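Local coordinates for Baccell_00875 (Bacteroides cellulosilyticus DSM 14838, PDB 5NO8), which is a polysaccharide lyase that probably removes the L-rhamnose caps linked to glucuronic acid on complex arabinogalactan proteins, at residues 543-546 against 547-551; 660-663 against 664-667. All coordinates share one frame; numbering follows the deposited sequence.

Contact 1 of 2, residues 543-546 against 547-551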
ATOM      1  N   SER A 543      -3.224   9.132  -1.119  1.00 20.29           N
ATOM      2  CA  SER A 543      -3.948   9.711  -2.254  1.00 22.30           C
ATOM      3  C   SER A 543      -4.538  11.111  -1.978  1.00 23.28           C
ATOM      4  O   SER A 543      -5.382  11.578  -2.734  1.00 24.41           O
ATOM      5  CB  SER A 543      -4.977   8.743  -2.854  1.00 23.37           C
ATOM      6  OG  SER A 543      -6.125   8.579  -2.039  1.00 27.09           O
ATOM      7  N   ILE A 544      -4.088  11.757  -0.898  1.00 23.15           N
ATOM      8  CA  ILE A 544      -4.111  13.238  -0.774  1.00 23.57           C
ATOM      9  C   ILE A 544      -2.739  13.826  -1.084  1.00 22.09           C
ATOM     10  O   ILE A 544      -2.613  14.745  -1.890  1.00 21.02           O
ATOM     11  CB  ILE A 544      -4.552  13.661   0.651  1.00 24.54           C
ATOM     12  CG1 ILE A 544      -5.982  13.184   0.895  1.00 25.57           C
ATOM     13  CG2 ILE A 544      -4.390  15.175   0.849  1.00 25.73           C
ATOM     14  CD1 ILE A 544      -6.385  13.224   2.358  1.00 27.28           C
ATOM     15  N   VAL A 545      -1.692  13.270  -0.478  1.00 21.65           N
ATOM     16  CA  VAL A 545      -0.338  13.786  -0.636  1.00 20.27           C
ATOM     17  C   VAL A 545       0.160  13.597  -2.079  1.00 21.19           C
ATOM     18  O   VAL A 545       0.689  14.530  -2.692  1.00 20.16           O
ATOM     19  CB  VAL A 545       0.648  13.114   0.351  1.00 20.99           C
ATOM     20  CG1 VAL A 545       2.086  13.579   0.116  1.00 20.34           C
ATOM     21  CG2 VAL A 545       0.231  13.405   1.794  1.00 21.88           C
ATOM     22  N   ALA A 546      -0.013  12.394  -2.622  1.00 20.12           N
ATOM     23  CA  ALA A 546       0.550  12.125  -3.956  1.00 20.40           C
ATOM     24  C   ALA A 546      -0.076  13.028  -5.024  1.00 19.72           C
ATOM     25  O   ALA A 546       0.652  13.598  -5.821  1.00 19.16           O
ATOM     26  CB  ALA A 546       0.438  10.658  -4.344  1.00 20.39           C
ATOM     27  N   PRO A 547      -1.414  13.159  -5.034  1.00 21.65           N
ATOM     28  CA  PRO A 547      -2.018  14.077  -6.023  1.00 22.75           C
ATOM     29  C   PRO A 547      -1.578  15.543  -5.925  1.00 23.13           C
ATOM     30  O   PRO A 547      -1.488  16.208  -6.964  1.00 21.39           O
ATOM     31  CB  PRO A 547      -3.495  13.983  -5.706  1.00 24.34           C
ATOM     32  CG  PRO A 547      -3.663  12.594  -5.220  1.00 24.17           C
ATOM     33  CD  PRO A 547      -2.450  12.358  -4.368  1.00 21.72           C
ATOM     34  N   ALA A 548      -1.316  16.032  -4.708  1.00 23.25           N
ATOM     35  CA  ALA A 548      -0.777  17.391  -4.530  1.00 23.46           C
ATOM     36  C   ALA A 548       0.486  17.550  -5.340  1.00 22.31           C
ATOM     37  O   ALA A 548       0.645  18.508  -6.095  1.00 22.66           O
ATOM     38  CB  ALA A 548      -0.476  17.685  -3.054  1.00 25.78           C
ATOM     39  N   ILE A 549       1.379  16.581  -5.213  1.00 20.55           N
ATOM     40  CA  ILE A 549       2.690  16.670  -5.828  1.00 19.79           C
ATOM     41  C   ILE A 549       2.597  16.395  -7.336  1.00 19.39           C
ATOM     42  O   ILE A 549       3.335  17.016  -8.130  1.00 20.50           O
ATOM     43  CB  ILE A 549       3.678  15.692  -5.166  1.00 19.65           C
ATOM     44  CG1 ILE A 549       3.770  15.962  -3.659  1.00 20.41           C
ATOM     45  CG2 ILE A 549       5.049  15.762  -5.796  1.00 20.05           C
ATOM     46  CD1 ILE A 549       4.635  14.970  -2.922  1.00 20.42           C
ATOM     47  N   GLN A 550       1.703  15.477  -7.710  1.00 19.83           N
ATOM     48  CA  GLN A 550       1.394  15.137  -9.112  1.00 20.27           C
ATOM     49  C   GLN A 550       0.939  16.412  -9.838  1.00 21.19           C
ATOM     50  O   GLN A 550       1.427  16.748 -10.921  1.00 22.17           O
ATOM     51  CB  GLN A 550       0.281  14.072  -9.145  1.00 21.32           C
ATOM     52  CG  GLN A 550      -0.181  13.578 -10.509  1.00 23.19           C
ATOM     53  CD  GLN A 550      -1.449  12.725 -10.436  1.00 23.64           C
ATOM     54  OE1 GLN A 550      -2.276  12.854  -9.509  1.00 24.16           O
ATOM     55  NE2 GLN A 550      -1.619  11.851 -11.423  1.00 23.46           N
ATOM     56  N   PHE A 551       0.045  17.142  -9.192  1.00 20.84           N
ATOM     57  CA  PHE A 551      -0.439  18.411  -9.737  1.00 20.98           C
ATOM     58  C   PHE A 551       0.658  19.463  -9.859  1.00 21.15           C
ATOM     59  O   PHE A 551       0.848  20.070 -10.935  1.00 21.95           O
ATOM     60  CB  PHE A 551      -1.559  18.954  -8.871  1.00 21.01           C
ATOM     61  CG  PHE A 551      -2.079  20.265  -9.357  1.00 21.44           C
ATOM     62  CD1 PHE A 551      -3.083  20.300 -10.276  1.00 22.22           C
ATOM     63  CD2 PHE A 551      -1.506  21.454  -8.917  1.00 22.04           C
ATOM     64  CE1 PHE A 551      -3.564  21.504 -10.765  1.00 22.76           C
ATOM     65  CE2 PHE A 551      -1.971  22.660  -9.389  1.00 22.52           C
ATOM     66  CZ  PHE A 551      -2.998  22.686 -10.306  1.00 23.49           C
TER

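Contact 2 of 2, residues 660-663 against 664-667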
ATOM      1  N   MET A 660      -5.559  -8.293  -0.448  1.00 13.08           N
ATOM      2  CA  MET A 660      -5.648  -8.203   1.012  1.00 13.02           C
ATOM      3  C   MET A 660      -4.434  -8.945   1.576  1.00 12.69           C
ATOM      4  O   MET A 660      -4.361 -10.163   1.508  1.00 13.14           O
ATOM      5  CB  MET A 660      -6.971  -8.802   1.526  1.00 14.64           C
ATOM      6  CG  MET A 660      -8.234  -8.220   0.900  1.00 15.77           C
ATOM      7  SD  MET A 660      -8.301  -6.441   1.057  1.00 18.23           S
ATOM      8  CE  MET A 660      -8.064  -6.173   2.810  1.00 17.63           C
ATOM      9  N   TYR A 661      -3.495  -8.198   2.145  1.00 11.91           N
ATOM     10  CA  TYR A 661      -2.135  -8.677   2.379  1.00 12.28           C
ATOM     11  C   TYR A 661      -1.864  -9.470   3.687  1.00 12.52           C
ATOM     12  O   TYR A 661      -1.150 -10.480   3.641  1.00 12.55           O
ATOM     13  CB  TYR A 661      -1.139  -7.517   2.228  1.00 12.09           C
ATOM     14  CG  TYR A 661       0.290  -7.955   2.287  1.00 12.57           C
ATOM     15  CD1 TYR A 661       0.947  -8.433   1.150  1.00 13.09           C
ATOM     16  CD2 TYR A 661       0.997  -7.941   3.485  1.00 12.80           C
ATOM     17  CE1 TYR A 661       2.254  -8.885   1.226  1.00 13.60           C
ATOM     18  CE2 TYR A 661       2.309  -8.379   3.560  1.00 13.23           C
ATOM     19  CZ  TYR A 661       2.926  -8.845   2.425  1.00 13.51           C
ATOM     20  OH  TYR A 661       4.205  -9.287   2.504  1.00 14.09           O
ATOM     21  N   PRO A 662      -2.365  -8.989   4.835  1.00 13.14           N
ATOM     22  CA  PRO A 662      -2.003  -9.684   6.081  1.00 12.83           C
ATOM     23  C   PRO A 662      -2.473 -11.125   6.136  1.00 12.40           C
ATOM     24  O   PRO A 662      -3.352 -11.520   5.382  1.00 13.05           O
ATOM     25  CB  PRO A 662      -2.700  -8.865   7.172  1.00 13.27           C
ATOM     26  CG  PRO A 662      -2.966  -7.544   6.547  1.00 13.44           C
ATOM     27  CD  PRO A 662      -3.241  -7.838   5.099  1.00 13.78           C
ATOM     28  N   TYR A 663      -1.924 -11.879   7.072  1.00 12.09           N
ATOM     29  CA  TYR A 663      -2.295 -13.262   7.266  1.00 12.42           C
ATOM     30  C   TYR A 663      -3.784 -13.379   7.545  1.00 12.11           C
ATOM     31  O   TYR A 663      -4.484 -14.188   6.935  1.00 11.88           O
ATOM     32  CB  TYR A 663      -1.462 -13.830   8.421  1.00 13.20           C
ATOM     33  CG  TYR A 663      -1.848 -15.220   8.898  1.00 13.64           C
ATOM     34  CD1 TYR A 663      -1.874 -16.294   8.036  1.00 14.86           C
ATOM     35  CD2 TYR A 663      -2.084 -15.448  10.235  1.00 15.00           C
ATOM     36  CE1 TYR A 663      -2.203 -17.570   8.474  1.00 16.65           C
ATOM     37  CE2 TYR A 663      -2.437 -16.696  10.712  1.00 15.81           C
ATOM     38  CZ  TYR A 663      -2.491 -17.765   9.837  1.00 16.22           C
ATOM     39  OH  TYR A 663      -2.852 -19.002  10.343  1.00 17.83           O
ATOM     40  N   LYS A 664      -4.238 -12.593   8.513  1.00 11.97           N
ATOM     41  CA  LYS A 664      -5.641 -12.500   8.887  1.00 12.76           C
ATOM     42  C   LYS A 664      -5.965 -11.088   9.309  1.00 13.07           C
ATOM     43  O   LYS A 664      -5.084 -10.298   9.676  1.00 12.57           O
ATOM     44  CB  LYS A 664      -5.973 -13.440  10.050  1.00 12.96           C
ATOM     45  CG  LYS A 664      -5.857 -14.917   9.705  1.00 13.34           C
ATOM     46  CD  LYS A 664      -6.073 -15.832  10.890  1.00 14.12           C
ATOM     47  CE  LYS A 664      -6.085 -17.284  10.432  1.00 14.94           C
ATOM     48  NZ  LYS A 664      -6.265 -18.255  11.540  1.00 15.09           N
ATOM     49  N   ILE A 665      -7.244 -10.779   9.216  1.00 13.90           N
ATOM     50  CA  ILE A 665      -7.789  -9.513   9.675  1.00 14.57           C
ATOM     51  C   ILE A 665      -8.972  -9.843  10.567  1.00 14.45           C
ATOM     52  O   ILE A 665      -9.985 -10.424  10.119  1.00 13.78           O
ATOM     53  CB  ILE A 665      -8.222  -8.647   8.480  1.00 16.00           C
ATOM     54  CG1 ILE A 665      -7.008  -8.320   7.587  1.00 17.93           C
ATOM     55  CG2 ILE A 665      -8.900  -7.367   8.980  1.00 16.19           C
ATOM     56  CD1 ILE A 665      -7.368  -8.107   6.139  1.00 20.53           C
ATOM     57  N   ASP A 666      -8.842  -9.507  11.859  1.00 14.98           N
ATOM     58  CA  ASP A 666      -9.860  -9.844  12.873  1.00 15.81           C
ATOM     59  C   ASP A 666     -10.256 -11.313  12.847  1.00 15.97           C
ATOM     60  O   ASP A 666     -11.433 -11.664  13.017  1.00 16.69           O
ATOM     61  CB  ASP A 666     -11.096  -8.936  12.739  1.00 16.68           C
ATOM     62  CG  ASP A 666     -10.880  -7.572  13.358  1.00 19.06           C
ATOM     63  OD1 ASP A 666     -10.445  -7.490  14.533  1.00 18.95           O
ATOM     64  OD2 ASP A 666     -11.079  -6.577  12.639  1.00 19.87           O
ATOM     65  N   GLY A 667      -9.264 -12.176  12.627  1.00 14.42           N
ATOM     66  CA  GLY A 667      -9.469 -13.616  12.608  1.00 15.23           C
ATOM     67  C   GLY A 667      -9.925 -14.236  11.303  1.00 15.59           C
ATOM     68  O   GLY A 667     -10.030 -15.474  11.207  1.00 15.60           O
TER
HETATM   69  O   HOH W   1      -5.664 -20.635  10.098  1.00 26.80           O

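Contact 1 of 2, residues 543-546 against 547-551
The ring of Pro547 turns CB, CG and CD toward residues 543-546. CB lies 4.0 Å from Ile544 O. CG reaches Ser543 O at 3.2 Å, the carbonyl to which a proline has no N-H to offer. CD stands 3.4 Å from Ile544 O and, as a consequence of the Ala546-Pro547 peptide linkage, also 3.4 Å from Ala546 CB. Ser543, Ile544, Val545 and Ala546 surround the ring, which sits among them as a knob in a hole.

This is a proline kink within helix 542-559, one of the helices of the protein's helical domain. The nitrogen of Pro547 carries no hydrogen for the turn before it, and the bonds of the next two residues are long: Ala548 N to Ile544 O is weak at 3.4 Å, and Ile549 N to Val545 O weak at 3.3 Å. Regular geometry returns at Gln550 N, 2.9 Å from Ala546 O with an N-H...O angle of 161°.

Past the kink, Ile549 sets CG1 beside its own backbone N (chi1 -57°), which carries CD1 back to 4.2 Å from Val545 CG1. Gln550, with CG anti to its backbone N and an extended chain, carries its amide to Gly493 and Tyr686: OE1 accepts from Gly493 N, and NE2 bonds Tyr686 OH. At the other end of the segment, Ser543 OG is hydrogen-bonded to Glu541 OE1.

Contact 2 of 2, residues 660-663 against 664-667
Lys664 runs alongside the ring of Tyr663, its immediate neighbour in the chain, with CG over one face and CD and CE above the CE2 rim. The CH-pi contact is made by CG, 4.0 Å from the ring centroid and 19° off the ring normal; farther along, CD lies 3.7 Å from Tyr663 CE2 and CE 3.7 Å from Tyr663 OH. Two torsions bring this about: Tyr663 holds CG anti to its nitrogen (chi1 172°), and Lys664 holds CG anti to its carbonyl carbon (chi1 -66°), its extended chain then following the ring in the same direction. A water joins their ends, accepting from Lys664 NZ at 2.8 Å and donating to Tyr663 OH at 3.3 Å.

Met660 CE lies 3.9 Å from Ile665 CD1, the two side chains crossing at about a right angle. Pro662 CG adds a looser contact, 4.2 Å from Ile665 CG1.

The next shell fixes both polar ends on one carboxylate: Asp141 of strand 137-145 forms a salt bridge with Lys664 NZ through OD2 and a hydrogen bond with Tyr663 OH through OD1. Arg198 adds a cation-pi contact to the Tyr663 ring. Backbone hydrogen bonds pair Tyr663 with Tyr200 and Lys664 with Ile202, attaching strand 664-665 to the parallel strand 199-203 of a mixed sheet.

With one carboxylate serving both ends, the negative charge of Asp141 probably stabilises the protonated lysine beside the phenol.

How the contacts relate
Both contacts are largely buried and local in sequence, but they belong to different parts of the fold and share no secondary-structure element. Their centres are 28 Å apart, on opposite sides of the chain's centre, and their nearest atoms stay about 15 Å from each other. Contact 1 lies wholly inside helix 542-559, against helices 562-576 and 615-629; it combines backbone bonding disturbed by a proline with apolar contacts of the proline ring and of Val545 with Ile549. Contact 2 links a loop to a short strand of a mixed sheet through CH-pi, apolar and water-mediated contacts and the shared charge of Asp141. Its Tyr663 and Lys664 are partly exposed, whereas every touching residue of contact 1 is buried.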